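Local atomic coordinates of RNA-dependent RNA polymerase (Taggert virus, PDB entry 6DX3), a protein that probably acts as a viral OTU-family cysteine protease that cleaves ubiquitin from its conjugates, within the RNA polymerase protein of a nairovirus. Residues 43-48 and 142-147; 34-39 and 148-153; 17-22 and 128-133; 117-122 and 136-141. All coordinates share one frame; numbering follows the deposited sequence.

Contact 1. Residues 43-48 and 142-147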
loop_
_atom_site.group_PDB
_atom_site.type_symbol
_atom_site.label_atom_id
_atom_site.label_comp_id
_atom_site.label_asym_id
_atom_site.label_seq_id
_atom_site.Cartn_x
_atom_site.Cartn_y
_atom_site.Cartn_z
ATOM N N HIS A 43 8.987 -0.152 2.521
ATOM C CA HIS A 43 9.191 -0.026 3.962
ATOM C C HIS A 43 7.861 -0.094 4.704
ATOM O O HIS A 43 7.714 -0.845 5.676
ATOM C CB HIS A 43 9.896 1.295 4.281
ATOM C CG HIS A 43 11.366 1.294 3.999
ATOM N ND1 HIS A 43 12.261 0.520 4.708
ATOM C CD2 HIS A 43 12.100 1.994 3.104
ATOM C CE1 HIS A 43 13.481 0.736 4.253
ATOM N NE2 HIS A 43 13.412 1.624 3.278
ATOM N N SER A 44 6.880 0.698 4.259
ATOM C CA SER A 44 5.603 0.773 4.959
ATOM C C SER A 44 4.812 -0.521 4.837
ATOM O O SER A 44 4.106 -0.902 5.776
ATOM C CB SER A 44 4.785 1.951 4.428
ATOM O OG SER A 44 4.771 1.950 3.013
ATOM N N LEU A 45 4.914 -1.209 3.697
ATOM C CA LEU A 45 4.294 -2.524 3.575
ATOM C C LEU A 45 4.990 -3.546 4.469
ATOM O O LEU A 45 4.333 -4.411 5.060
ATOM C CB LEU A 45 4.311 -2.978 2.118
ATOM C CG LEU A 45 3.358 -2.231 1.182
ATOM C CD1 LEU A 45 3.508 -2.725 -0.250
ATOM C CD2 LEU A 45 1.924 -2.379 1.657
ATOM N N ALA A 46 6.319 -3.467 4.582
ATOM C CA ALA A 46 7.024 -4.350 5.507
ATOM C C ALA A 46 6.657 -4.042 6.952
ATOM O O ALA A 46 6.628 -4.950 7.793
ATOM C CB ALA A 46 8.537 -4.235 5.314
ATOM N N CYS A 47 6.371 -2.774 7.255
ATOM C CA CYS A 47 5.980 -2.400 8.609
ATOM C C CYS A 47 4.671 -3.062 9.013
ATOM O O CYS A 47 4.465 -3.365 10.194
ATOM C CB CYS A 47 5.866 -0.877 8.719
ATOM S SG CYS A 47 5.699 -0.250 10.404
ATOM N N GLY A 48 3.779 -3.300 8.052
ATOM C CA GLY A 48 2.536 -3.985 8.340
ATOM C C GLY A 48 2.616 -5.495 8.361
ATOM O O GLY A 48 1.690 -6.139 8.862
ATOM N N ILE A 142 -3.635 -3.869 6.453
ATOM C CA ILE A 142 -2.508 -2.948 6.430
ATOM C C ILE A 142 -3.006 -1.584 5.974
ATOM O O ILE A 142 -3.657 -1.464 4.930
ATOM C CB ILE A 142 -1.394 -3.462 5.505
ATOM C CG1 ILE A 142 -0.804 -4.765 6.058
ATOM C CG2 ILE A 142 -0.319 -2.398 5.328
ATOM C CD1 ILE A 142 0.073 -5.499 5.072
ATOM N N ASN A 143 -2.715 -0.554 6.761
ATOM C CA ASN A 143 -3.052 0.818 6.411
ATOM C C ASN A 143 -1.768 1.598 6.176
ATOM O O ASN A 143 -0.857 1.565 7.010
ATOM C CB ASN A 143 -3.889 1.476 7.508
ATOM C CG ASN A 143 -5.224 0.788 7.713
ATOM O OD1 ASN A 143 -6.234 1.181 7.127
ATOM N ND2 ASN A 143 -5.239 -0.249 8.545
ATOM N N ILE A 144 -1.689 2.276 5.030
ATOM C CA ILE A 144 -0.558 3.132 4.704
ATOM C C ILE A 144 -1.087 4.486 4.253
ATOM O O ILE A 144 -2.245 4.629 3.856
ATOM C CB ILE A 144 0.367 2.522 3.626
ATOM C CG1 ILE A 144 -0.366 2.377 2.296
ATOM C CG2 ILE A 144 0.912 1.175 4.071
ATOM C CD1 ILE A 144 0.502 1.818 1.199
ATOM N N MET A 145 -0.213 5.490 4.321
ATOM C CA MET A 145 -0.569 6.877 4.054
ATOM C C MET A 145 0.214 7.366 2.844
ATOM O O MET A 145 1.450 7.369 2.860
ATOM C CB MET A 145 -0.281 7.758 5.273
ATOM C CG MET A 145 -0.918 9.147 5.232
ATOM S SD MET A 145 -0.692 10.031 6.793
ATOM C CE MET A 145 -0.804 11.729 6.262
ATOM N N HIS A 146 -0.502 7.788 1.807
ATOM C CA HIS A 146 0.108 8.286 0.579
ATOM C C HIS A 146 0.294 9.795 0.685
ATOM O O HIS A 146 -0.688 10.544 0.734
ATOM C CB HIS A 146 -0.767 7.925 -0.623
ATOM C CG HIS A 146 -0.068 8.030 -1.941
ATOM N ND1 HIS A 146 -0.741 7.984 -3.144
ATOM C CD2 HIS A 146 1.244 8.169 -2.248
ATOM C CE1 HIS A 146 0.125 8.091 -4.136
ATOM N NE2 HIS A 146 1.337 8.208 -3.618
ATOM N N ARG A 147 1.548 10.242 0.709
ATOM C CA ARG A 147 1.898 11.642 0.946
ATOM C C ARG A 147 2.744 12.130 -0.225
ATOM O O ARG A 147 3.970 11.989 -0.207
ATOM C CB ARG A 147 2.633 11.793 2.274
ATOM C CG ARG A 147 2.133 10.846 3.349
ATOM C CD ARG A 147 2.837 11.074 4.679
ATOM N NE ARG A 147 2.409 12.301 5.336
ATOM C CZ ARG A 147 2.786 12.660 6.559
ATOM N NH1 ARG A 147 3.604 11.881 7.257
ATOM N NH2 ARG A 147 2.352 13.798 7.091
#
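Ser44 and Gly48, one helical turn apart, meet Ile144 and Ile142 on strand 142-147, and here the contact is closest. Ser44 CB lies 4.0 Å from Ile144 CG2. At the other end, Gly48 brings bare backbone against Ile142, with Gly48 O 4.0 Å from Ile142 CG1 and Gly48 CA 4.1 Å from the same CG1. Ile144 CG2, which stands anti to the carbonyl carbon and beside the backbone N, is the branch that touches the helix. Leu45 fits more loosely: its CD2 spans the two isoleucines, 4.3 Å from Ile142 CG2 and 4.4 Å from Ile144 CG2, while its side chain also packs on Ile61 of helix 57-72. No hydrogen bond joins the segments; Ser44 OG instead turns back to the carbonyls of Cys40 and Leu41. All five touching residues are buried, whereas toward His146 and Arg147, both partly exposed to solvent, the strand draws away from residues 43-48. There the polar links go to other strands, Arg147 making a salt bridge to Glu121. The segment axes approach to 8.3 Å and run at 152°, nearly antiparallel. This is an apolar helix-on-sheet interface between helix 40-49 and an inner strand of the mixed sheet, consistent with the central helix packed against a sheet in the OTU fold of clan CA proteases.

Contact 2. Residues 34-39 and 148-153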
loop_
_atom_site.group_PDB
_atom_site.type_symbol
_atom_site.label_atom_id
_atom_site.label_comp_id
_atom_site.label_asym_id
_atom_site.label_seq_id
_atom_site.Cartn_x
_atom_site.Cartn_y
_atom_site.Cartn_z
ATOM N N GLN A 34 8.370 6.229 7.882
ATOM C CA GLN A 34 9.275 5.371 7.141
ATOM C C GLN A 34 10.389 6.197 6.510
ATOM O O GLN A 34 10.229 7.401 6.288
ATOM C CB GLN A 34 8.507 4.605 6.056
ATOM C CG GLN A 34 7.406 3.719 6.611
ATOM C CD GLN A 34 7.925 2.744 7.647
ATOM O OE1 GLN A 34 8.898 2.026 7.409
ATOM N NE2 GLN A 34 7.279 2.712 8.806
ATOM N N PRO A 35 11.543 5.586 6.231
ATOM C CA PRO A 35 12.662 6.348 5.660
ATOM C C PRO A 35 12.253 7.093 4.397
ATOM O O PRO A 35 11.474 6.596 3.582
ATOM C CB PRO A 35 13.707 5.268 5.369
ATOM C CG PRO A 35 13.423 4.207 6.380
ATOM C CD PRO A 35 11.929 4.201 6.558
ATOM N N MET A 36 12.780 8.309 4.246
ATOM C CA MET A 36 12.392 9.197 3.150
ATOM C C MET A 36 13.266 8.956 1.917
ATOM O O MET A 36 13.972 9.836 1.427
ATOM C CB MET A 36 12.458 10.652 3.604
ATOM C CG MET A 36 11.213 11.147 4.333
ATOM S SD MET A 36 11.490 12.705 5.209
ATOM C CE MET A 36 12.177 12.104 6.753
ATOM N N ASP A 37 13.206 7.725 1.417
ATOM C CA ASP A 37 13.842 7.347 0.164
ATOM C C ASP A 37 12.784 6.821 -0.802
ATOM O O ASP A 37 11.587 6.811 -0.506
ATOM C CB ASP A 37 14.950 6.315 0.398
ATOM C CG ASP A 37 14.485 5.115 1.211
ATOM O OD1 ASP A 37 13.277 4.799 1.214
ATOM O OD2 ASP A 37 15.343 4.486 1.863
ATOM N N GLY A 38 13.242 6.379 -1.971
ATOM C CA GLY A 38 12.358 5.800 -2.964
ATOM C C GLY A 38 11.821 4.422 -2.633
ATOM O O GLY A 38 11.030 3.886 -3.414
ATOM N N ASN A 39 12.223 3.833 -1.507
ATOM C CA ASN A 39 11.742 2.520 -1.092
ATOM C C ASN A 39 10.612 2.607 -0.072
ATOM O O ASN A 39 10.187 1.575 0.459
ATOM C CB ASN A 39 12.896 1.693 -0.514
ATOM C CG ASN A 39 14.054 1.534 -1.484
ATOM O OD1 ASN A 39 13.862 1.223 -2.660
ATOM N ND2 ASN A 39 15.268 1.749 -0.991
ATOM N N ARG A 148 2.091 12.635 -1.255
ATOM C CA ARG A 148 2.726 12.993 -2.493
ATOM C C ARG A 148 3.359 11.701 -2.962
ATOM O O ARG A 148 2.706 10.772 -3.192
ATOM C CB ARG A 148 3.669 14.201 -2.442
ATOM C CG ARG A 148 3.056 15.457 -1.835
ATOM C CD ARG A 148 1.922 16.109 -2.614
ATOM N NE ARG A 148 2.431 16.914 -3.699
ATOM C CZ ARG A 148 2.676 18.209 -3.629
ATOM N NH1 ARG A 148 2.433 18.902 -2.528
ATOM N NH2 ARG A 148 3.173 18.796 -4.681
ATOM N N ASN A 149 4.633 11.647 -3.119
ATOM C CA ASN A 149 5.267 10.406 -3.539
ATOM C C ASN A 149 5.715 9.534 -2.371
ATOM O O ASN A 149 6.067 8.374 -2.597
ATOM C CB ASN A 149 6.457 10.723 -4.449
ATOM C CG ASN A 149 6.036 11.381 -5.752
ATOM O OD1 ASN A 149 4.941 11.141 -6.257
ATOM N ND2 ASN A 149 6.902 12.227 -6.294
ATOM N N HIS A 150 5.688 10.046 -1.143
ATOM C CA HIS A 150 6.127 9.313 0.041
ATOM C C HIS A 150 4.992 8.463 0.609
ATOM O O HIS A 150 3.812 8.799 0.477
ATOM C CB HIS A 150 6.632 10.289 1.109
ATOM C CG HIS A 150 7.124 9.625 2.359
ATOM N ND1 HIS A 150 8.393 9.099 2.473
ATOM C CD2 HIS A 150 6.522 9.415 3.554
ATOM C CE1 HIS A 150 8.551 8.590 3.682
ATOM N NE2 HIS A 150 7.431 8.769 4.358
ATOM N N TYR A 151 5.369 7.360 1.261
ATOM C CA TYR A 151 4.429 6.462 1.924
ATOM C C TYR A 151 4.869 6.251 3.364
ATOM O O TYR A 151 6.048 5.993 3.624
ATOM C CB TYR A 151 4.347 5.105 1.211
ATOM C CG TYR A 151 3.516 5.081 -0.052
ATOM C CD1 TYR A 151 2.135 4.919 0.005
ATOM C CD2 TYR A 151 4.114 5.193 -1.301
ATOM C CE1 TYR A 151 1.372 4.883 -1.143
ATOM C CE2 TYR A 151 3.358 5.156 -2.458
ATOM C CZ TYR A 151 1.984 5.002 -2.371
ATOM O OH TYR A 151 1.224 4.970 -3.519
ATOM N N ASP A 152 3.924 6.353 4.293
ATOM C CA ASP A 152 4.162 6.010 5.686
ATOM C C ASP A 152 3.178 4.927 6.108
ATOM O O ASP A 152 2.144 4.715 5.469
ATOM C CB ASP A 152 4.022 7.229 6.614
ATOM C CG ASP A 152 5.212 8.171 6.533
ATOM O OD1 ASP A 152 6.366 7.695 6.536
ATOM O OD2 ASP A 152 4.988 9.396 6.464
ATOM N N TYR A 153 3.515 4.235 7.192
ATOM C CA TYR A 153 2.633 3.234 7.773
ATOM C C TYR A 153 1.695 3.887 8.777
ATOM O O TYR A 153 2.078 4.822 9.484
ATOM C CB TYR A 153 3.438 2.129 8.459
ATOM C CG TYR A 153 2.578 1.015 9.014
ATOM C CD1 TYR A 153 1.951 0.113 8.163
ATOM C CD2 TYR A 153 2.389 0.866 10.383
ATOM C CE1 TYR A 153 1.160 -0.905 8.657
ATOM C CE2 TYR A 153 1.598 -0.158 10.888
ATOM C CZ TYR A 153 0.987 -1.040 10.016
ATOM O OH TYR A 153 0.198 -2.060 10.496
#
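Asp152 OD1 is gripped by two donors. The backbone N of Gln34 gives it a nearly straight bond of 2.8 Å (170° at the hydrogen), and His150 NE2 another of 2.7 Å, more bent at 153°. They reach OD1 from opposite faces of the carboxylate, the amide on the anti side, tilted moderately out of the plane, and the imidazole from well above it. The remaining oxygen, OD2, forms a salt bridge with Arg147, so both carboxylate oxygens have partners. The edge of the His150 ring faces the loop: His150 CE1 lies 3.3 Å from Gln34 O, which is in the ring plane, and 3.5 Å from Pro35 O. Met36 CG approaches the same CE1 obliquely at 3.7 Å. A His-x-Asp pair on a late strand, beside an Asp-Gly-Asn sequence leading into a helix, matches the family pattern of OTU cysteine proteases. The loop is shaped by an inverse gamma turn centred on Met36 and by an Asx turn, in which Asp37 OD1 accepts from Asn39 N at 3.1 Å. Gln34 runs alongside Tyr153, its NE2 3.9 Å from Tyr153 CB and its amide nearly perpendicular to the ring; that amide also bonds to Val32 O and Gln53.

Contact 3. Residues 17-22 and 128-133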
loop_
_atom_site.group_PDB
_atom_site.type_symbol
_atom_site.label_atom_id
_atom_site.label_comp_id
_atom_site.label_asym_id
_atom_site.label_seq_id
_atom_site.Cartn_x
_atom_site.Cartn_y
_atom_site.Cartn_z
ATOM N N TYR A 17 -11.373 -1.167 -4.413
ATOM C CA TYR A 17 -12.412 -0.309 -3.864
ATOM C C TYR A 17 -11.901 1.115 -3.703
ATOM O O TYR A 17 -10.713 1.347 -3.467
ATOM C CB TYR A 17 -12.895 -0.841 -2.513
ATOM C CG TYR A 17 -13.608 -2.166 -2.607
ATOM C CD1 TYR A 17 -12.906 -3.361 -2.517
ATOM C CD2 TYR A 17 -14.982 -2.225 -2.793
ATOM C CE1 TYR A 17 -13.555 -4.577 -2.603
ATOM C CE2 TYR A 17 -15.639 -3.436 -2.882
ATOM C CZ TYR A 17 -14.922 -4.608 -2.786
ATOM O OH TYR A 17 -15.576 -5.813 -2.875
ATOM N N TYR A 18 -12.822 2.072 -3.829
ATOM C CA TYR A 18 -12.531 3.492 -3.689
ATOM C C TYR A 18 -13.613 4.132 -2.834
ATOM O O TYR A 18 -14.794 3.808 -2.975
ATOM C CB TYR A 18 -12.469 4.189 -5.058
ATOM C CG TYR A 18 -12.402 5.706 -5.005
ATOM C CD1 TYR A 18 -11.183 6.366 -5.059
ATOM C CD2 TYR A 18 -13.557 6.477 -4.927
ATOM C CE1 TYR A 18 -11.113 7.747 -5.022
ATOM C CE2 TYR A 18 -13.498 7.860 -4.885
ATOM C CZ TYR A 18 -12.272 8.489 -4.936
ATOM O OH TYR A 18 -12.202 9.866 -4.901
ATOM N N SER A 19 -13.206 5.057 -1.962
ATOM C CA SER A 19 -14.157 5.748 -1.115
ATOM C C SER A 19 -13.645 7.136 -0.757
ATOM O O SER A 19 -12.487 7.264 -0.332
ATOM C CB SER A 19 -14.427 4.957 0.166
ATOM O OG SER A 19 -15.092 5.758 1.126
ATOM N N PRO A 20 -14.453 8.179 -0.921
ATOM C CA PRO A 20 -14.095 9.471 -0.334
ATOM C C PRO A 20 -14.242 9.425 1.177
ATOM O O PRO A 20 -15.106 8.729 1.718
ATOM C CB PRO A 20 -15.098 10.442 -0.966
ATOM C CG PRO A 20 -16.288 9.587 -1.277
ATOM C CD PRO A 20 -15.727 8.237 -1.660
ATOM N N VAL A 21 -13.363 10.157 1.862
ATOM C CA VAL A 21 -13.389 10.274 3.316
ATOM C C VAL A 21 -13.059 11.712 3.695
ATOM O O VAL A 21 -12.674 12.530 2.858
ATOM C CB VAL A 21 -12.409 9.303 4.017
ATOM C CG1 VAL A 21 -12.756 7.853 3.715
ATOM C CG2 VAL A 21 -10.975 9.610 3.621
ATOM N N ASP A 22 -13.221 12.011 4.984
ATOM C CA ASP A 22 -12.854 13.305 5.573
ATOM C C ASP A 22 -12.314 12.985 6.965
ATOM O O ASP A 22 -13.067 12.957 7.943
ATOM C CB ASP A 22 -14.032 14.269 5.632
ATOM C CG ASP A 22 -13.722 15.524 6.436
ATOM O OD1 ASP A 22 -13.105 16.450 5.867
ATOM O OD2 ASP A 22 -14.097 15.581 7.628
ATOM N N ASP A 128 -8.555 12.720 2.146
ATOM C CA ASP A 128 -9.807 12.986 1.448
ATOM C C ASP A 128 -10.327 11.812 0.630
ATOM O O ASP A 128 -11.475 11.865 0.174
ATOM C CB ASP A 128 -9.668 14.216 0.531
ATOM C CG ASP A 128 -8.641 14.016 -0.571
ATOM O OD1 ASP A 128 -7.651 13.289 -0.346
ATOM O OD2 ASP A 128 -8.823 14.589 -1.666
ATOM N N TYR A 129 -9.531 10.766 0.422
ATOM C CA TYR A 129 -10.044 9.545 -0.188
ATOM C C TYR A 129 -9.141 8.384 0.199
ATOM O O TYR A 129 -8.005 8.573 0.643
ATOM C CB TYR A 129 -10.174 9.671 -1.716
ATOM C CG TYR A 129 -8.898 9.504 -2.522
ATOM C CD1 TYR A 129 -8.416 8.241 -2.850
ATOM C CD2 TYR A 129 -8.205 10.611 -2.997
ATOM C CE1 TYR A 129 -7.263 8.083 -3.593
ATOM C CE2 TYR A 129 -7.052 10.464 -3.751
ATOM C CZ TYR A 129 -6.585 9.196 -4.042
ATOM O OH TYR A 129 -5.439 9.035 -4.787
ATOM N N VAL A 130 -9.669 7.175 0.027
ATOM C CA VAL A 130 -8.968 5.947 0.380
ATOM C C VAL A 130 -9.305 4.885 -0.659
ATOM O O VAL A 130 -10.426 4.843 -1.178
ATOM C CB VAL A 130 -9.341 5.480 1.809
ATOM C CG1 VAL A 130 -10.836 5.197 1.915
ATOM C CG2 VAL A 130 -8.525 4.260 2.219
ATOM N N VAL A 131 -8.325 4.046 -0.990
ATOM C CA VAL A 131 -8.551 2.895 -1.853
ATOM C C VAL A 131 -8.199 1.637 -1.073
ATOM O O VAL A 131 -7.306 1.639 -0.217
ATOM C CB VAL A 131 -7.751 2.968 -3.174
ATOM C CG1 VAL A 131 -8.086 4.249 -3.931
ATOM C CG2 VAL A 131 -6.262 2.867 -2.913
ATOM N N ARG A 132 -8.920 0.557 -1.363
ATOM C CA ARG A 132 -8.762 -0.699 -0.642
ATOM C C ARG A 132 -8.516 -1.820 -1.635
ATOM O O ARG A 132 -9.335 -2.054 -2.530
ATOM C CB ARG A 132 -9.992 -1.011 0.216
ATOM C CG ARG A 132 -9.827 -2.261 1.075
ATOM C CD ARG A 132 -11.092 -2.579 1.848
ATOM N NE ARG A 132 -12.116 -3.165 0.993
ATOM C CZ ARG A 132 -13.417 -3.124 1.253
ATOM N NH1 ARG A 132 -13.855 -2.523 2.351
ATOM N NH2 ARG A 132 -14.280 -3.684 0.417
ATOM N N TYR A 133 -7.387 -2.505 -1.476
ATOM C CA TYR A 133 -7.093 -3.738 -2.199
ATOM C C TYR A 133 -7.394 -4.887 -1.244
ATOM O O TYR A 133 -6.581 -5.214 -0.379
ATOM C CB TYR A 133 -5.644 -3.758 -2.676
ATOM C CG TYR A 133 -5.339 -2.710 -3.722
ATOM C CD1 TYR A 133 -5.532 -2.972 -5.072
ATOM C CD2 TYR A 133 -4.862 -1.457 -3.359
ATOM C CE1 TYR A 133 -5.256 -2.019 -6.030
ATOM C CE2 TYR A 133 -4.588 -0.495 -4.312
ATOM C CZ TYR A 133 -4.783 -0.782 -5.646
ATOM O OH TYR A 133 -4.508 0.171 -6.604
#
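Arg132 and Tyr17 face each other as an antiparallel hydrogen-bonded pair, their side chains pointing the same way from the sheet. Starting at the backbone, Arg132 CB lies 4.0 Å from Tyr17 CB. With CG anti to the backbone N (chi1 -175°), the chain extends, then bends at chi3. Arg132 NE comes within 3.6 Å of Tyr17 CD1 and bonds to Gly134 O. Arg132 CZ sits 4.0 Å from the Tyr17 ring centroid, 20° off the normal, which meets the criterion for a cation-pi contact. At the tip, Arg132 NH2 stands 3.1 Å above the Tyr17 ring plane, over its centre. The planes are 61° apart, so the guanidinium presents an edge to the ring and does not lie flat on it. Backbone bonds from Ser19 N to Val130 O at 2.9 Å and from Val130 N to Ser19 O at 2.8 Å show these residues to be another such pair. On the side of the sheet that carries Tyr18 and Tyr129, Tyr18 CE1 comes within 3.5 Å of Tyr129 CD1, but the rings barely overlap. Trp9 provides a second cation-pi partner for Arg132, and Tyr17 OH bonds to Glu135. The cation thus lies among aromatic rings, its NH2 forming a long, weak ion pair with Glu135, and ring electrons probably contribute to stabilising its charge.

Contact 4. Residues 117-122 and 136-141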
loop_
_atom_site.group_PDB
_atom_site.type_symbol
_atom_site.label_atom_id
_atom_site.label_comp_id
_atom_site.label_asym_id
_atom_site.label_seq_id
_atom_site.Cartn_x
_atom_site.Cartn_y
_atom_site.Cartn_z
ATOM N N TYR A 117 -5.172 -0.825 2.863
ATOM C CA TYR A 117 -5.805 0.474 2.680
ATOM C C TYR A 117 -4.720 1.495 2.371
ATOM O O TYR A 117 -3.692 1.534 3.055
ATOM C CB TYR A 117 -6.572 0.905 3.932
ATOM C CG TYR A 117 -7.828 0.118 4.247
ATOM C CD1 TYR A 117 -9.038 0.768 4.447
ATOM C CD2 TYR A 117 -7.800 -1.265 4.375
ATOM C CE1 TYR A 117 -10.187 0.064 4.747
ATOM C CE2 TYR A 117 -8.944 -1.979 4.673
ATOM C CZ TYR A 117 -10.134 -1.308 4.859
ATOM O OH TYR A 117 -11.279 -2.009 5.158
ATOM N N ILE A 118 -4.946 2.317 1.351
ATOM C CA ILE A 118 -4.035 3.401 0.994
ATOM C C ILE A 118 -4.784 4.709 1.197
ATOM O O ILE A 118 -5.688 5.044 0.418
ATOM C CB ILE A 118 -3.516 3.284 -0.445
ATOM C CG1 ILE A 118 -2.994 1.873 -0.723
ATOM C CG2 ILE A 118 -2.419 4.310 -0.691
ATOM C CD1 ILE A 118 -2.458 1.699 -2.138
ATOM N N TRP A 119 -4.414 5.446 2.239
ATOM C CA TRP A 119 -5.060 6.710 2.565
ATOM C C TRP A 119 -4.293 7.854 1.916
ATOM O O TRP A 119 -3.079 7.982 2.104
ATOM C CB TRP A 119 -5.133 6.904 4.080
ATOM C CG TRP A 119 -5.788 5.758 4.800
ATOM C CD1 TRP A 119 -5.231 4.544 5.090
ATOM C CD2 TRP A 119 -7.122 5.723 5.321
ATOM N NE1 TRP A 119 -6.139 3.756 5.757
ATOM C CE2 TRP A 119 -7.305 4.457 5.915
ATOM C CE3 TRP A 119 -8.180 6.638 5.344
ATOM C CZ2 TRP A 119 -8.503 4.083 6.524
ATOM C CZ3 TRP A 119 -9.368 6.266 5.949
ATOM C CH2 TRP A 119 -9.520 5.000 6.529
ATOM N N HIS A 120 -4.999 8.682 1.152
ATOM C CA HIS A 120 -4.369 9.768 0.415
ATOM C C HIS A 120 -4.435 11.056 1.225
ATOM O O HIS A 120 -5.526 11.552 1.524
ATOM C CB HIS A 120 -5.028 9.971 -0.945
ATOM C CG HIS A 120 -4.609 11.236 -1.625
ATOM N ND1 HIS A 120 -5.356 12.393 -1.568
ATOM C CD2 HIS A 120 -3.512 11.533 -2.361
ATOM C CE1 HIS A 120 -4.741 13.346 -2.246
ATOM N NE2 HIS A 120 -3.619 12.850 -2.737
ATOM N N GLU A 121 -3.266 11.601 1.554
ATOM C CA GLU A 121 -3.176 12.867 2.262
ATOM C C GLU A 121 -3.330 14.026 1.285
ATOM O O GLU A 121 -2.597 14.118 0.295
ATOM C CB GLU A 121 -1.837 12.971 2.993
ATOM C CG GLU A 121 -1.641 14.255 3.779
ATOM C CD GLU A 121 -0.231 14.389 4.314
ATOM O OE1 GLU A 121 0.712 14.019 3.587
ATOM O OE2 GLU A 121 -0.064 14.842 5.469
ATOM N N ASP A 122 -4.284 14.912 1.561
ATOM C CA ASP A 122 -4.450 16.121 0.764
ATOM C C ASP A 122 -3.906 17.362 1.461
ATOM O O ASP A 122 -3.319 18.229 0.806
ATOM C CB ASP A 122 -5.929 16.325 0.407
ATOM C CG ASP A 122 -6.787 16.600 1.622
ATOM O OD1 ASP A 122 -6.587 15.902 2.639
ATOM O OD2 ASP A 122 -7.643 17.509 1.564
ATOM N N ASP A 136 -10.996 -7.059 3.751
ATOM C CA ASP A 136 -10.978 -7.150 5.201
ATOM C C ASP A 136 -11.301 -5.802 5.843
ATOM O O ASP A 136 -11.072 -4.746 5.245
ATOM C CB ASP A 136 -9.618 -7.641 5.687
ATOM C CG ASP A 136 -9.388 -9.107 5.384
ATOM O OD1 ASP A 136 -10.385 -9.848 5.257
ATOM O OD2 ASP A 136 -8.214 -9.516 5.278
ATOM N N PRO A 137 -11.849 -5.812 7.058
ATOM C CA PRO A 137 -12.059 -4.557 7.784
ATOM C C PRO A 137 -10.753 -3.803 7.992
ATOM O O PRO A 137 -9.653 -4.349 7.871
ATOM C CB PRO A 137 -12.657 -5.015 9.119
ATOM C CG PRO A 137 -13.315 -6.316 8.804
ATOM C CD PRO A 137 -12.456 -6.963 7.754
ATOM N N MET A 138 -10.897 -2.517 8.319
ATOM C CA MET A 138 -9.742 -1.632 8.427
ATOM C C MET A 138 -8.781 -2.086 9.519
ATOM O O MET A 138 -7.557 -2.048 9.336
ATOM C CB MET A 138 -10.220 -0.205 8.688
ATOM C CG MET A 138 -9.122 0.829 8.813
ATOM S SD MET A 138 -9.780 2.400 9.401
ATOM C CE MET A 138 -10.309 1.953 11.054
ATOM N N LEU A 139 -9.312 -2.527 10.659
ATOM C CA LEU A 139 -8.483 -2.848 11.814
ATOM C C LEU A 139 -7.715 -4.157 11.664
ATOM O O LEU A 139 -6.792 -4.401 12.448
ATOM C CB LEU A 139 -9.347 -2.900 13.076
ATOM C CG LEU A 139 -9.957 -1.562 13.500
ATOM C CD1 LEU A 139 -10.854 -1.733 14.718
ATOM C CD2 LEU A 139 -8.864 -0.538 13.773
ATOM N N GLU A 140 -8.067 -5.003 10.694
ATOM C CA GLU A 140 -7.337 -6.240 10.440
ATOM C C GLU A 140 -6.628 -6.221 9.094
ATOM O O GLU A 140 -6.333 -7.283 8.534
ATOM C CB GLU A 140 -8.276 -7.443 10.533
ATOM C CG GLU A 140 -9.696 -7.158 10.107
ATOM C CD GLU A 140 -10.661 -8.218 10.586
ATOM O OE1 GLU A 140 -10.719 -9.297 9.957
ATOM O OE2 GLU A 140 -11.356 -7.976 11.595
ATOM N N SER A 141 -6.355 -5.034 8.563
ATOM C CA SER A 141 -5.665 -4.856 7.296
ATOM C C SER A 141 -4.438 -3.975 7.502
ATOM O O SER A 141 -4.225 -3.402 8.572
ATOM C CB SER A 141 -6.591 -4.232 6.245
ATOM O OG SER A 141 -7.791 -4.971 6.111
#
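Over one face of the Tyr117 ring lies Met138: its CG is 4.2 Å above the plane, offset toward the rim, and its CA is 4.1 Å from the ring centroid in an off-centre CH-pi contact. The edge of that ring meets the loop's oxygens, Asp136 O lying in plane and Ser141 OG 3.5 Å from Tyr117 CE2. The Trp119 ring receives the methionine sulfur obliquely, Met138 SD being 3.6 Å from Trp119 CZ2 and 72° off the normal of the six-membered ring; this is a Met-aromatic contact, but not one over the face. Met138 bridges the two rings because its CG is anti to the backbone N (chi1 -180°) and is followed by an extended chi2, leading the chain from Tyr117 to Trp119. The polar core is the bond from Tyr117 OH to Asp136 O, 2.7 Å long and in the carbonyl plane, with a C=O to donor angle of 149°. Beside it, Ser141 OG bonds to Pro137 O at 2.6 Å, closing the loop on itself. Asn143 ties both parties together, its OD1 accepting from Trp119 NE1 and its ND2 giving to Met138 O. Side chains of strand 116-121 thus hold the loop that leads into strand 142-147, and the tyrosine hydroxyl satisfies a loop carbonyl while Met138 packs apolar atoms over part of one ring face.

All four contacts reach one mixed sheet, in which strands 17-24, 126-133, 116-121, 142-147 and 150-156 are successive neighbours. Contact 3 joins the first two of these, and contact 4 ties the third to the loop leading into strand 142-147; their centres are 8 Å apart. Contact 1 sets helix 40-49 on strand 142-147, and the centre of contact 2, where the loop before that helix meets strand 150-156, is 9 Å from that of contact 1. Contacts 2 and 3 are about 19 Å apart between centres. Along the chain, contact 4 is nested within contact 1 and that within contact 2, while contact 3 crosses them all. Contacts 1, 2 and 3 thereby join early segments to late strands; contact 4 is more local.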